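Local coordinates for deacetylase EF_0837 (Enterococcus faecalis, PDB 2ICS), which catalyses the deacetylation of acetyl-(R)-mandelate in vitro, with very low efficiency, and binds two zinc ions per subunit, at residues Thr289-Arg294 against Tyr298-Ile303; Thr160-Asn165 against Ala192-Asp197; Phe64-Leu69 against Ile97-Asp102; Tyr5-Lys10 against Lys361-Gly366. All coordinates share one frame; numbering follows the deposited sequence.

Contact 1: residues Thr289-Arg294 against Tyr298-Ile303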
loop_
_atom_site.group_PDB
_atom_site.type_symbol
_atom_site.label_atom_id
_atom_site.label_comp_id
_atom_site.label_asym_id
_atom_site.label_seq_id
_atom_site.Cartn_x
_atom_site.Cartn_y
_atom_site.Cartn_z
ATOM N N THR A 289 -5.324 -5.412 8.516
ATOM C CA THR A 289 -5.025 -3.999 8.664
ATOM C C THR A 289 -6.314 -3.223 8.393
ATOM O O THR A 289 -6.601 -2.229 9.052
ATOM C CB THR A 289 -3.928 -3.564 7.674
ATOM O OG1 THR A 289 -2.801 -4.439 7.807
ATOM C CG2 THR A 289 -3.477 -2.141 7.965
HETATM N N MSE A 290 -7.089 -3.695 7.423
HETATM C CA MSE A 290 -8.355 -3.065 7.076
HETATM C C MSE A 290 -9.344 -3.167 8.250
HETATM O O MSE A 290 -10.091 -2.227 8.525
HETATM C CB MSE A 290 -8.938 -3.736 5.829
HETATM C CG MSE A 290 -8.080 -3.537 4.575
HETATM SE SE MSE A 290 -8.540 -4.754 3.132
HETATM C CE MSE A 290 -10.277 -4.043 2.686
ATOM N N GLU A 291 -9.335 -4.307 8.939
ATOM C CA GLU A 291 -10.218 -4.517 10.078
ATOM C C GLU A 291 -9.812 -3.601 11.232
ATOM O O GLU A 291 -10.632 -3.272 12.089
ATOM C CB GLU A 291 -10.169 -5.980 10.533
ATOM C CG GLU A 291 -10.542 -6.970 9.442
ATOM C CD GLU A 291 -10.224 -8.398 9.821
ATOM O OE1 GLU A 291 -9.281 -8.600 10.614
ATOM O OE2 GLU A 291 -10.906 -9.317 9.316
ATOM N N LYS A 292 -8.546 -3.191 11.257
ATOM C CA LYS A 292 -8.084 -2.297 12.317
ATOM C C LYS A 292 -8.646 -0.892 12.114
ATOM O O LYS A 292 -9.046 -0.231 13.068
ATOM C CB LYS A 292 -6.556 -2.266 12.368
ATOM C CG LYS A 292 -5.952 -3.571 12.886
ATOM C CD LYS A 292 -4.427 -3.534 12.934
ATOM C CE LYS A 292 -3.882 -4.876 13.416
ATOM N NZ LYS A 292 -2.408 -4.991 13.276
ATOM N N LEU A 293 -8.686 -0.424 10.872
ATOM C CA LEU A 293 -9.246 0.901 10.631
ATOM C C LEU A 293 -10.761 0.848 10.730
ATOM O O LEU A 293 -11.420 1.870 10.917
ATOM C CB LEU A 293 -8.797 1.424 9.273
ATOM C CG LEU A 293 -7.347 1.863 9.499
ATOM C CD1 LEU A 293 -6.444 1.319 8.425
ATOM C CD2 LEU A 293 -7.299 3.377 9.597
ATOM N N ARG A 294 -11.315 -0.353 10.617
ATOM C CA ARG A 294 -12.753 -0.517 10.734
ATOM C C ARG A 294 -13.093 -0.326 12.203
ATOM O O ARG A 294 -14.032 0.390 12.542
ATOM C CB ARG A 294 -13.182 -1.912 10.273
ATOM C CG ARG A 294 -14.643 -2.246 10.578
ATOM C CD ARG A 294 -15.579 -1.154 10.093
ATOM N NE ARG A 294 -16.978 -1.451 10.384
ATOM C CZ ARG A 294 -17.887 -0.527 10.685
ATOM N NH1 ARG A 294 -17.546 0.757 10.741
ATOM N NH2 ARG A 294 -19.142 -0.885 10.926
ATOM N N TYR A 298 -13.531 3.878 10.663
ATOM C CA TYR A 298 -13.796 4.027 9.226
ATOM C C TYR A 298 -14.915 3.058 8.827
ATOM O O TYR A 298 -15.116 2.045 9.494
ATOM C CB TYR A 298 -12.545 3.680 8.407
ATOM C CG TYR A 298 -11.350 4.600 8.574
ATOM C CD1 TYR A 298 -11.182 5.376 9.722
ATOM C CD2 TYR A 298 -10.339 4.631 7.609
ATOM C CE1 TYR A 298 -10.035 6.152 9.908
ATOM C CE2 TYR A 298 -9.186 5.402 7.788
ATOM C CZ TYR A 298 -9.043 6.154 8.939
ATOM O OH TYR A 298 -7.900 6.888 9.132
ATOM N N ASP A 299 -15.651 3.363 7.758
ATOM C CA ASP A 299 -16.699 2.445 7.297
ATOM C C ASP A 299 -16.130 1.623 6.137
ATOM O O ASP A 299 -15.189 2.052 5.473
ATOM C CB ASP A 299 -17.974 3.193 6.857
ATOM C CG ASP A 299 -17.747 4.139 5.680
ATOM O OD1 ASP A 299 -17.074 3.759 4.695
ATOM O OD2 ASP A 299 -18.270 5.271 5.732
ATOM N N TRP A 300 -16.695 0.446 5.894
ATOM C CA TRP A 300 -16.187 -0.423 4.838
ATOM C C TRP A 300 -16.035 0.198 3.452
ATOM O O TRP A 300 -15.035 -0.048 2.768
ATOM C CB TRP A 300 -17.027 -1.704 4.761
ATOM C CG TRP A 300 -16.763 -2.623 5.926
ATOM C CD1 TRP A 300 -17.644 -2.988 6.903
ATOM C CD2 TRP A 300 -15.512 -3.246 6.262
ATOM N NE1 TRP A 300 -17.019 -3.795 7.831
ATOM C CE2 TRP A 300 -15.711 -3.968 7.461
ATOM C CE3 TRP A 300 -14.242 -3.260 5.667
ATOM C CZ2 TRP A 300 -14.687 -4.698 8.079
ATOM C CZ3 TRP A 300 -13.217 -3.989 6.285
ATOM C CH2 TRP A 300 -13.451 -4.695 7.478
ATOM N N PRO A 301 -17.016 1.001 3.008
ATOM C CA PRO A 301 -16.886 1.612 1.678
ATOM C C PRO A 301 -15.608 2.442 1.513
ATOM O O PRO A 301 -14.906 2.315 0.513
ATOM C CB PRO A 301 -18.151 2.463 1.561
ATOM C CG PRO A 301 -19.160 1.659 2.362
ATOM C CD PRO A 301 -18.355 1.247 3.578
ATOM N N GLU A 302 -15.297 3.296 2.482
ATOM C CA GLU A 302 -14.092 4.105 2.357
ATOM C C GLU A 302 -12.854 3.225 2.536
ATOM O O GLU A 302 -11.826 3.458 1.903
ATOM C CB GLU A 302 -14.109 5.278 3.353
ATOM C CG GLU A 302 -14.097 4.911 4.822
ATOM C CD GLU A 302 -14.471 6.090 5.711
ATOM O OE1 GLU A 302 -14.201 7.240 5.318
ATOM O OE2 GLU A 302 -15.025 5.872 6.807
ATOM N N ILE A 303 -12.963 2.200 3.378
ATOM C CA ILE A 303 -11.853 1.282 3.590
ATOM C C ILE A 303 -11.477 0.641 2.250
ATOM O O ILE A 303 -10.305 0.634 1.867
ATOM C CB ILE A 303 -12.227 0.196 4.610
ATOM C CG1 ILE A 303 -12.353 0.824 5.999
ATOM C CG2 ILE A 303 -11.177 -0.919 4.617
ATOM C CD1 ILE A 303 -12.838 -0.140 7.075
#
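L293 and Y298 form the tight, buried side of this contact between helix 286-296 and the start of helix 300-305. L293 CD2 lies over one face of the Y298 ring, off centre, and comes within 3.3 Å of Y298 CE2. The two side chains run alongside each other and point the same way, in a close CH-pi contact. A backbone bond pins the same pair: Y298 N donates to L293 O at 2.9 Å. I303 packs between M290 and R294. M290, a selenomethionine, bends at chi3 (69°), which turns CE back to within 3.8 Å of I303 CG2. I303 CD1 reaches R294 CB at 3.7 Å.

The outer side is more polar and partly exposed. R294 bends at chi2 (51°) and passes over the W300 indole, with CD 4.0 Å from the centroid of the five-membered ring. The guanidinium is strongly inclined to the indole and is not stacked on it. Its NH1 donates to Y298 O at 3.0 Å, tilted from the carbonyl plane. R294 NE and W300 NE1 are both donors and do not bond each other. R294 NE makes a salt bridge, and W300 NE1 a hydrogen bond, to E355 OE1 of strand 350-364. D299 and E302 close a capping box, in which E302 N meets D299 OD1 at 2.9 Å.

Apolar packing joins the two helices on the inside, while hydrogen bonds fix the turn between them. The shared carboxylate of E355 probably keeps the two donors close and ties this corner to the neighbouring sheet.

Contact 2: residues Thr160-Asn165 against Ala192-Asp197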
loop_
_atom_site.group_PDB
_atom_site.type_symbol
_atom_site.label_atom_id
_atom_site.label_comp_id
_atom_site.label_asym_id
_atom_site.label_seq_id
_atom_site.Cartn_x
_atom_site.Cartn_y
_atom_site.Cartn_z
ATOM N N THR A 160 17.658 5.795 12.757
ATOM C CA THR A 160 18.524 4.665 12.449
ATOM C C THR A 160 18.898 4.531 10.977
ATOM O O THR A 160 19.733 3.704 10.620
ATOM C CB THR A 160 17.885 3.334 12.921
ATOM O OG1 THR A 160 16.740 3.032 12.113
ATOM C CG2 THR A 160 17.450 3.438 14.385
ATOM N N VAL A 161 18.302 5.349 10.119
ATOM C CA VAL A 161 18.598 5.264 8.697
ATOM C C VAL A 161 19.590 6.303 8.196
ATOM O O VAL A 161 20.499 5.984 7.428
ATOM C CB VAL A 161 17.305 5.405 7.844
ATOM C CG1 VAL A 161 17.622 5.189 6.372
ATOM C CG2 VAL A 161 16.253 4.414 8.311
ATOM N N ILE A 162 19.420 7.542 8.646
ATOM C CA ILE A 162 20.238 8.663 8.191
ATOM C C ILE A 162 21.556 8.983 8.879
ATOM O O ILE A 162 22.259 9.884 8.438
ATOM C CB ILE A 162 19.423 9.962 8.224
ATOM C CG1 ILE A 162 19.067 10.291 9.681
ATOM C CG2 ILE A 162 18.170 9.819 7.365
ATOM C CD1 ILE A 162 18.449 11.662 9.874
ATOM N N GLY A 163 21.897 8.281 9.953
ATOM C CA GLY A 163 23.142 8.589 10.636
ATOM C C GLY A 163 23.215 10.066 10.999
ATOM O O GLY A 163 22.369 10.566 11.732
ATOM N N ASP A 164 24.211 10.772 10.469
ATOM C CA ASP A 164 24.378 12.197 10.755
ATOM C C ASP A 164 23.996 13.090 9.582
ATOM O O ASP A 164 24.203 14.303 9.634
ATOM C CB ASP A 164 25.835 12.494 11.123
ATOM C CG ASP A 164 26.324 11.671 12.301
ATOM O OD1 ASP A 164 25.745 11.800 13.403
ATOM O OD2 ASP A 164 27.291 10.899 12.120
ATOM N N ASN A 165 23.435 12.503 8.530
ATOM C CA ASN A 165 23.074 13.274 7.341
ATOM C C ASN A 165 21.801 14.116 7.438
ATOM O O ASN A 165 21.402 14.756 6.467
ATOM C CB ASN A 165 23.008 12.337 6.134
ATOM C CG ASN A 165 24.371 11.760 5.780
ATOM O OD1 ASN A 165 24.480 10.636 5.283
ATOM N ND2 ASN A 165 25.421 12.536 6.032
ATOM N N ALA A 192 13.156 10.769 15.575
ATOM C CA ALA A 192 13.947 11.905 15.115
ATOM C C ALA A 192 15.404 11.560 15.411
ATOM O O ALA A 192 15.685 10.785 16.326
ATOM C CB ALA A 192 13.533 13.176 15.864
ATOM N N PRO A 193 16.349 12.120 14.644
ATOM C CA PRO A 193 16.159 13.050 13.527
ATOM C C PRO A 193 15.808 12.338 12.224
ATOM O O PRO A 193 16.056 11.148 12.072
ATOM C CB PRO A 193 17.508 13.747 13.438
ATOM C CG PRO A 193 18.453 12.611 13.729
ATOM C CD PRO A 193 17.787 11.946 14.934
ATOM N N PRO A 194 15.231 13.071 11.265
ATOM C CA PRO A 194 14.930 14.500 11.413
ATOM C C PRO A 194 13.620 14.682 12.160
ATOM O O PRO A 194 12.887 13.720 12.390
ATOM C CB PRO A 194 14.809 14.993 9.968
ATOM C CG PRO A 194 15.379 13.841 9.116
ATOM C CD PRO A 194 14.975 12.629 9.887
ATOM N N HIS A 195 13.327 15.921 12.531
ATOM C CA HIS A 195 12.084 16.233 13.215
ATOM C C HIS A 195 10.981 16.227 12.160
ATOM O O HIS A 195 11.204 16.637 11.025
ATOM C CB HIS A 195 12.193 17.597 13.895
ATOM C CG HIS A 195 13.066 17.583 15.109
ATOM N ND1 HIS A 195 12.705 16.938 16.272
ATOM C CD2 HIS A 195 14.306 18.084 15.325
ATOM C CE1 HIS A 195 13.686 17.039 17.153
ATOM N NE2 HIS A 195 14.670 17.729 16.603
ATOM N N LEU A 196 9.801 15.749 12.538
ATOM C CA LEU A 196 8.683 15.654 11.609
ATOM C C LEU A 196 8.379 16.943 10.855
ATOM O O LEU A 196 8.182 16.920 9.641
ATOM C CB LEU A 196 7.424 15.180 12.341
ATOM C CG LEU A 196 6.225 14.849 11.440
ATOM C CD1 LEU A 196 6.607 13.789 10.412
ATOM C CD2 LEU A 196 5.068 14.362 12.294
ATOM N N ASP A 197 8.342 18.062 11.571
ATOM C CA ASP A 197 8.040 19.347 10.953
ATOM C C ASP A 197 8.998 19.697 9.821
ATOM O O ASP A 197 8.604 20.289 8.819
ATOM C CB ASP A 197 8.043 20.454 12.015
ATOM C CG ASP A 197 9.323 20.487 12.828
ATOM O OD1 ASP A 197 9.714 19.435 13.376
ATOM O OD2 ASP A 197 9.934 21.567 12.935
#
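I162 turns its CG1 into the crowded position between backbone N and carbonyl carbon (chi1 65°), then runs straight on (chi2 171°). These two torsions send CD1 out as a single methyl tip towards P193 and P194. Both prolines follow cis peptide bonds. CD1 meets the link between them: it is 3.3 Å from P193 O and 3.6 Å from P194 CD. P193 CG, at 4.0 Å from I162 CD1, gives a looser touch from the first proline ring. P194 CG is 3.8 Å from the same methyl. The contact is small and wholly van der Waals, one branch of one side chain against two proline rings and a carbonyl.

The backbone on each side is shaped by its own bonds. After the weakly bonded helix 159-162 the chain makes a type II' turn from I162 to N165, closed by N165 N to I162 O at 2.9 Å. G163 takes the positive phi that this turn needs. On the other segment, H195 is the N-cap residue of helix 196-202, and N218 OD1 accepts from L196 N.

Both segments lie in the connections that follow strands 156-157 and 186-189 of the TIM barrel. T160 touches the bound adenine. The I162 side chain is about 7 Å from that of R156, the probable transition-state stabilizer, and about 8 Å from that of zinc ligand H188. No hydrogen bond or charge pairing links the segments: the methyl packs on the proline rings and against the P193 carbonyl oxygen, and so joins two connections beside the active site.

Contact 3: residues Phe64-Leu69 against Ile97-Asp102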
loop_
_atom_site.group_PDB
_atom_site.type_symbol
_atom_site.label_atom_id
_atom_site.label_comp_id
_atom_site.label_asym_id
_atom_site.label_seq_id
_atom_site.Cartn_x
_atom_site.Cartn_y
_atom_site.Cartn_z
ATOM N N PHE A 64 11.102 -8.711 -1.962
ATOM C CA PHE A 64 12.253 -9.138 -2.757
ATOM C C PHE A 64 12.739 -10.336 -1.941
ATOM O O PHE A 64 13.423 -10.162 -0.933
ATOM C CB PHE A 64 13.341 -8.058 -2.797
ATOM C CG PHE A 64 14.585 -8.472 -3.550
ATOM C CD1 PHE A 64 15.750 -7.717 -3.460
ATOM C CD2 PHE A 64 14.594 -9.618 -4.348
ATOM C CE1 PHE A 64 16.910 -8.090 -4.150
ATOM C CE2 PHE A 64 15.746 -10.001 -5.039
ATOM C CZ PHE A 64 16.905 -9.236 -4.941
ATOM N N GLU A 65 12.377 -11.543 -2.374
ATOM C CA GLU A 65 12.721 -12.758 -1.635
ATOM C C GLU A 65 14.203 -13.045 -1.371
ATOM O O GLU A 65 14.529 -13.851 -0.496
ATOM C CB GLU A 65 12.070 -13.983 -2.299
ATOM C CG GLU A 65 12.685 -14.406 -3.625
ATOM C CD GLU A 65 12.075 -15.693 -4.162
ATOM O OE1 GLU A 65 10.938 -15.660 -4.683
ATOM O OE2 GLU A 65 12.732 -16.749 -4.053
ATOM N N LYS A 66 15.099 -12.391 -2.103
ATOM C CA LYS A 66 16.529 -12.619 -1.911
ATOM C C LYS A 66 17.203 -11.682 -0.909
ATOM O O LYS A 66 18.379 -11.858 -0.593
ATOM C CB LYS A 66 17.267 -12.540 -3.252
ATOM C CG LYS A 66 16.950 -13.681 -4.202
ATOM C CD LYS A 66 17.278 -15.027 -3.573
ATOM C CE LYS A 66 17.118 -16.156 -4.575
ATOM N NZ LYS A 66 18.035 -15.983 -5.740
HETATM N N MSE A 67 16.462 -10.697 -0.409
HETATM C CA MSE A 67 17.012 -9.743 0.558
HETATM C C MSE A 67 17.202 -10.394 1.921
HETATM O O MSE A 67 16.435 -11.268 2.316
HETATM C CB MSE A 67 16.097 -8.518 0.682
HETATM C CG MSE A 67 16.643 -7.391 1.560
HETATM SE SE MSE A 67 18.387 -6.714 1.009
HETATM C CE MSE A 67 17.896 -5.902 -0.675
ATOM N N ALA A 68 18.230 -9.939 2.633
ATOM C CA ALA A 68 18.608 -10.451 3.947
ATOM C C ALA A 68 17.483 -10.811 4.905
ATOM O O ALA A 68 16.985 -11.936 4.895
ATOM C CB ALA A 68 19.553 -9.466 4.622
ATOM N N LEU A 69 17.098 -9.858 5.745
ATOM C CA LEU A 69 16.053 -10.098 6.736
ATOM C C LEU A 69 14.705 -9.541 6.297
ATOM O O LEU A 69 13.669 -10.181 6.462
ATOM C CB LEU A 69 16.446 -9.455 8.069
ATOM C CG LEU A 69 17.902 -9.587 8.532
ATOM C CD1 LEU A 69 18.034 -9.028 9.944
ATOM C CD2 LEU A 69 18.337 -11.045 8.499
ATOM N N ILE A 97 17.781 -3.745 -8.176
ATOM C CA ILE A 97 16.385 -3.790 -8.591
ATOM C C ILE A 97 16.128 -4.747 -9.766
ATOM O O ILE A 97 15.035 -5.315 -9.891
ATOM C CB ILE A 97 15.882 -2.374 -8.942
ATOM C CG1 ILE A 97 14.363 -2.394 -9.110
ATOM C CG2 ILE A 97 16.583 -1.864 -10.201
ATOM C CD1 ILE A 97 13.730 -1.029 -9.029
ATOM N N HIS A 98 17.132 -4.932 -10.619
ATOM C CA HIS A 98 16.993 -5.831 -11.759
ATOM C C HIS A 98 16.852 -7.280 -11.307
ATOM O O HIS A 98 16.028 -8.025 -11.838
ATOM C CB HIS A 98 18.190 -5.681 -12.697
ATOM C CG HIS A 98 18.031 -4.579 -13.698
ATOM N ND1 HIS A 98 17.243 -4.706 -14.823
ATOM C CD2 HIS A 98 18.526 -3.320 -13.726
ATOM C CE1 HIS A 98 17.260 -3.572 -15.500
ATOM N NE2 HIS A 98 18.031 -2.714 -14.856
ATOM N N GLU A 99 17.648 -7.676 -10.323
ATOM C CA GLU A 99 17.574 -9.036 -9.812
ATOM C C GLU A 99 16.187 -9.246 -9.207
ATOM O O GLU A 99 15.615 -10.334 -9.289
ATOM C CB GLU A 99 18.638 -9.260 -8.740
ATOM C CG GLU A 99 18.821 -10.713 -8.356
ATOM C CD GLU A 99 19.669 -10.880 -7.116
ATOM O OE1 GLU A 99 20.517 -9.997 -6.854
ATOM O OE2 GLU A 99 19.497 -11.898 -6.408
ATOM N N PHE A 100 15.656 -8.191 -8.593
ATOM C CA PHE A 100 14.334 -8.240 -7.976
ATOM C C PHE A 100 13.272 -8.296 -9.071
ATOM O O PHE A 100 12.330 -9.085 -8.997
ATOM C CB PHE A 100 14.139 -7.005 -7.080
ATOM C CG PHE A 100 12.750 -6.864 -6.501
ATOM C CD1 PHE A 100 11.966 -7.982 -6.227
ATOM C CD2 PHE A 100 12.242 -5.602 -6.200
ATOM C CE1 PHE A 100 10.691 -7.847 -5.659
ATOM C CE2 PHE A 100 10.973 -5.453 -5.632
ATOM C CZ PHE A 100 10.193 -6.580 -5.360
ATOM N N TYR A 101 13.445 -7.467 -10.095
ATOM C CA TYR A 101 12.511 -7.414 -11.214
ATOM C C TYR A 101 12.316 -8.771 -11.891
ATOM O O TYR A 101 11.188 -9.158 -12.202
ATOM C CB TYR A 101 12.993 -6.402 -12.252
ATOM C CG TYR A 101 12.141 -6.349 -13.502
ATOM C CD1 TYR A 101 10.851 -5.824 -13.470
ATOM C CD2 TYR A 101 12.625 -6.833 -14.716
ATOM C CE1 TYR A 101 10.062 -5.779 -14.621
ATOM C CE2 TYR A 101 11.844 -6.794 -15.872
ATOM C CZ TYR A 101 10.568 -6.267 -15.819
ATOM O OH TYR A 101 9.799 -6.226 -16.962
ATOM N N ASP A 102 13.412 -9.489 -12.122
ATOM C CA ASP A 102 13.338 -10.790 -12.774
ATOM C C ASP A 102 12.503 -11.787 -11.979
ATOM O O ASP A 102 11.721 -12.545 -12.551
ATOM C CB ASP A 102 14.743 -11.364 -13.004
ATOM C CG ASP A 102 15.567 -10.527 -13.966
ATOM O OD1 ASP A 102 15.014 -10.066 -14.989
ATOM O OD2 ASP A 102 16.777 -10.345 -13.707
#
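The F64 ring has F100 CB over the centre of one face, 3.8 Å from its centroid. M67 N lies over the opposite face, and E99 CD is at the edge, in the ring plane. The F100 ring in turn carries F64 CB over one face, nearer the rim. This is a contact of the TIM barrel: the loop after strand 51-61 packs on helix 97-105. Zinc ligands H60, at the strand's end, and H62, just after it, come right before this loop. Helix 97-105 crosses between the parallel strands 83-89 and 110-114.

The two side chains run antiparallel and offset, with little ring overlap: the planes are 30° apart and the centroids 5.1 Å. The two CB-to-face approaches are CH-pi contacts, and F64 CA comes within 3.5 Å of F100 CE1. F149 meets F100 edge-to-face from outside the two segments. M67 N also donates to F64 O, closing a type I turn on the face of the F64 ring away from F100.

Towards solvent the contact thins out. The E99 carboxylate stands almost perpendicular to the F64 ring. K66 NZ stays 4.4 Å from E99 OE2, beyond a salt bridge, while K66 CG is 3.8 Å from that oxygen.

Contact 4: residues Tyr5-Lys10 against Lys361-Gly366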
loop_
_atom_site.group_PDB
_atom_site.type_symbol
_atom_site.label_atom_id
_atom_site.label_comp_id
_atom_site.label_asym_id
_atom_site.label_seq_id
_atom_site.Cartn_x
_atom_site.Cartn_y
_atom_site.Cartn_z
ATOM N N TYR A 5 -17.308 -13.194 -24.280
ATOM C CA TYR A 5 -16.371 -12.676 -23.293
ATOM C C TYR A 5 -15.533 -13.880 -22.898
ATOM O O TYR A 5 -15.856 -15.009 -23.272
ATOM C CB TYR A 5 -17.100 -12.160 -22.046
ATOM C CG TYR A 5 -18.040 -10.997 -22.270
ATOM C CD1 TYR A 5 -17.576 -9.782 -22.776
ATOM C CD2 TYR A 5 -19.392 -11.100 -21.938
ATOM C CE1 TYR A 5 -18.439 -8.695 -22.946
ATOM C CE2 TYR A 5 -20.261 -10.024 -22.103
ATOM C CZ TYR A 5 -19.781 -8.825 -22.607
ATOM O OH TYR A 5 -20.642 -7.759 -22.769
ATOM N N ASP A 6 -14.462 -13.647 -22.151
ATOM C CA ASP A 6 -13.621 -14.743 -21.693
ATOM C C ASP A 6 -14.109 -15.167 -20.314
ATOM O O ASP A 6 -14.209 -16.354 -20.016
ATOM C CB ASP A 6 -12.152 -14.310 -21.609
ATOM C CG ASP A 6 -11.572 -13.940 -22.964
ATOM O OD1 ASP A 6 -11.677 -14.758 -23.902
ATOM O OD2 ASP A 6 -11.009 -12.832 -23.090
ATOM N N LEU A 7 -14.424 -14.183 -19.479
ATOM C CA LEU A 7 -14.890 -14.462 -18.132
ATOM C C LEU A 7 -16.057 -13.573 -17.750
ATOM O O LEU A 7 -16.109 -12.399 -18.114
ATOM C CB LEU A 7 -13.755 -14.267 -17.128
ATOM C CG LEU A 7 -14.085 -14.640 -15.677
ATOM C CD1 LEU A 7 -14.428 -16.119 -15.597
ATOM C CD2 LEU A 7 -12.894 -14.324 -14.777
ATOM N N LEU A 8 -16.992 -14.144 -17.006
ATOM C CA LEU A 8 -18.166 -13.414 -16.572
ATOM C C LEU A 8 -18.428 -13.753 -15.111
ATOM O O LEU A 8 -18.457 -14.922 -14.734
ATOM C CB LEU A 8 -19.360 -13.806 -17.441
ATOM C CG LEU A 8 -20.632 -12.970 -17.322
ATOM C CD1 LEU A 8 -20.316 -11.502 -17.589
ATOM C CD2 LEU A 8 -21.665 -13.499 -18.320
ATOM N N ILE A 9 -18.607 -12.722 -14.292
ATOM C CA ILE A 9 -18.849 -12.900 -12.865
ATOM C C ILE A 9 -20.241 -12.372 -12.536
ATOM O O ILE A 9 -20.530 -11.191 -12.737
ATOM C CB ILE A 9 -17.777 -12.147 -12.057
ATOM C CG1 ILE A 9 -16.388 -12.618 -12.506
ATOM C CG2 ILE A 9 -17.952 -12.399 -10.577
ATOM C CD1 ILE A 9 -15.275 -11.674 -12.133
ATOM N N LYS A 10 -21.097 -13.252 -12.026
ATOM C CA LYS A 10 -22.476 -12.891 -11.718
ATOM C C LYS A 10 -22.830 -12.942 -10.236
ATOM O O LYS A 10 -22.132 -13.562 -9.433
ATOM C CB LYS A 10 -23.428 -13.826 -12.469
ATOM C CG LYS A 10 -22.935 -14.251 -13.841
ATOM C CD LYS A 10 -23.514 -13.405 -14.959
ATOM C CE LYS A 10 -25.003 -13.675 -15.144
ATOM N NZ LYS A 10 -25.541 -12.937 -16.324
ATOM N N LYS A 361 -12.062 -15.327 -3.379
ATOM C CA LYS A 361 -11.612 -15.491 -4.757
ATOM C C LYS A 361 -10.836 -14.254 -5.164
ATOM O O LYS A 361 -11.178 -13.138 -4.774
ATOM C CB LYS A 361 -12.785 -15.686 -5.719
ATOM C CG LYS A 361 -13.297 -17.115 -5.809
ATOM C CD LYS A 361 -14.255 -17.285 -6.978
ATOM C CE LYS A 361 -14.640 -18.744 -7.173
ATOM N NZ LYS A 361 -15.299 -19.314 -5.968
ATOM N N THR A 362 -9.785 -14.455 -5.946
ATOM C CA THR A 362 -8.968 -13.347 -6.399
ATOM C C THR A 362 -8.692 -13.516 -7.883
ATOM O O THR A 362 -8.199 -14.553 -8.322
ATOM C CB THR A 362 -7.636 -13.288 -5.619
ATOM O OG1 THR A 362 -7.911 -13.219 -4.211
ATOM C CG2 THR A 362 -6.831 -12.065 -6.028
ATOM N N ILE A 363 -9.027 -12.492 -8.656
ATOM C CA ILE A 363 -8.819 -12.531 -10.092
ATOM C C ILE A 363 -7.707 -11.569 -10.460
ATOM O O ILE A 363 -7.707 -10.416 -10.028
ATOM C CB ILE A 363 -10.098 -12.133 -10.850
ATOM C CG1 ILE A 363 -11.240 -13.064 -10.444
ATOM C CG2 ILE A 363 -9.853 -12.199 -12.354
ATOM C CD1 ILE A 363 -12.550 -12.724 -11.081
ATOM N N ILE A 364 -6.768 -12.054 -11.265
ATOM C CA ILE A 364 -5.634 -11.255 -11.690
ATOM C C ILE A 364 -5.460 -11.366 -13.197
ATOM O O ILE A 364 -5.272 -12.463 -13.726
ATOM C CB ILE A 364 -4.336 -11.737 -11.012
ATOM C CG1 ILE A 364 -4.503 -11.712 -9.490
ATOM C CG2 ILE A 364 -3.167 -10.871 -11.462
ATOM C CD1 ILE A 364 -3.245 -12.098 -8.708
ATOM N N GLY A 365 -5.516 -10.222 -13.875
ATOM C CA GLY A 365 -5.366 -10.192 -15.315
ATOM C C GLY A 365 -6.336 -11.138 -15.990
ATOM O O GLY A 365 -6.042 -11.684 -17.051
ATOM N N GLY A 366 -7.491 -11.350 -15.368
ATOM C CA GLY A 366 -8.479 -12.240 -15.945
ATOM C C GLY A 366 -8.376 -13.678 -15.477
ATOM O O GLY A 366 -9.262 -14.485 -15.764
#
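This is apolar packing between two beta sheets, in the part of the fold where the two ends of the chain come together. L7 and I9 lie on strand 5-13, in a mixed sheet of four strands. They point towards I363 on strand 350-364, which belongs to the larger mixed sheet that continues into the barrel.

The side chains reach across tip to tip. L7 CD2 comes to 4.0 Å from I363 CD1. I9 CD1 also points at I363 CD1, but the modelled gap is too short to be trusted. L7 has CG anti to its backbone N (chi1 -175°), which extends the branch away from its own strand. The same L7 CD2 lies 3.8 Å from G366 O, at the turn that leads into strand 367-370. At phi 92° and psi -10°, a CB on G366 would press on the carbonyl O of G365, so glycine suits this turn. I368 of that last strand also touches L7, and L46 touches I9.

At the start of the strand, two residues, D6 and L7, stand opposite the single I24 of strand 19-25: a classic beta bulge. L8 turns the other way, to A23 and I36. Residues from both chain ends so build one beta domain beside the TIM barrel, the composite domain typical of the amidohydrolase superfamily.

Overall arrangement
Contacts 2 and 3 both involve connections that follow barrel strands near the metal site. Contact 1 joins two helices farther along the chain, and contact 4 lies in the beta domain, away from the annotated sites. Contacts 1 and 4 share an element: strand 350-364 gives I363 to contact 4 and E355 and I357 to the surroundings of contact 1. Contacts 1, 2 and 4 are buried, while contact 3 ends in exposed charged groups. Contact 1 alone has hydrogen bonds between its segments. Contact 3 relies on aromatic faces, and contacts 2 and 4 on aliphatic tips. Contacts 2 and 4 lie farthest apart, with centres about 46 Å from each other.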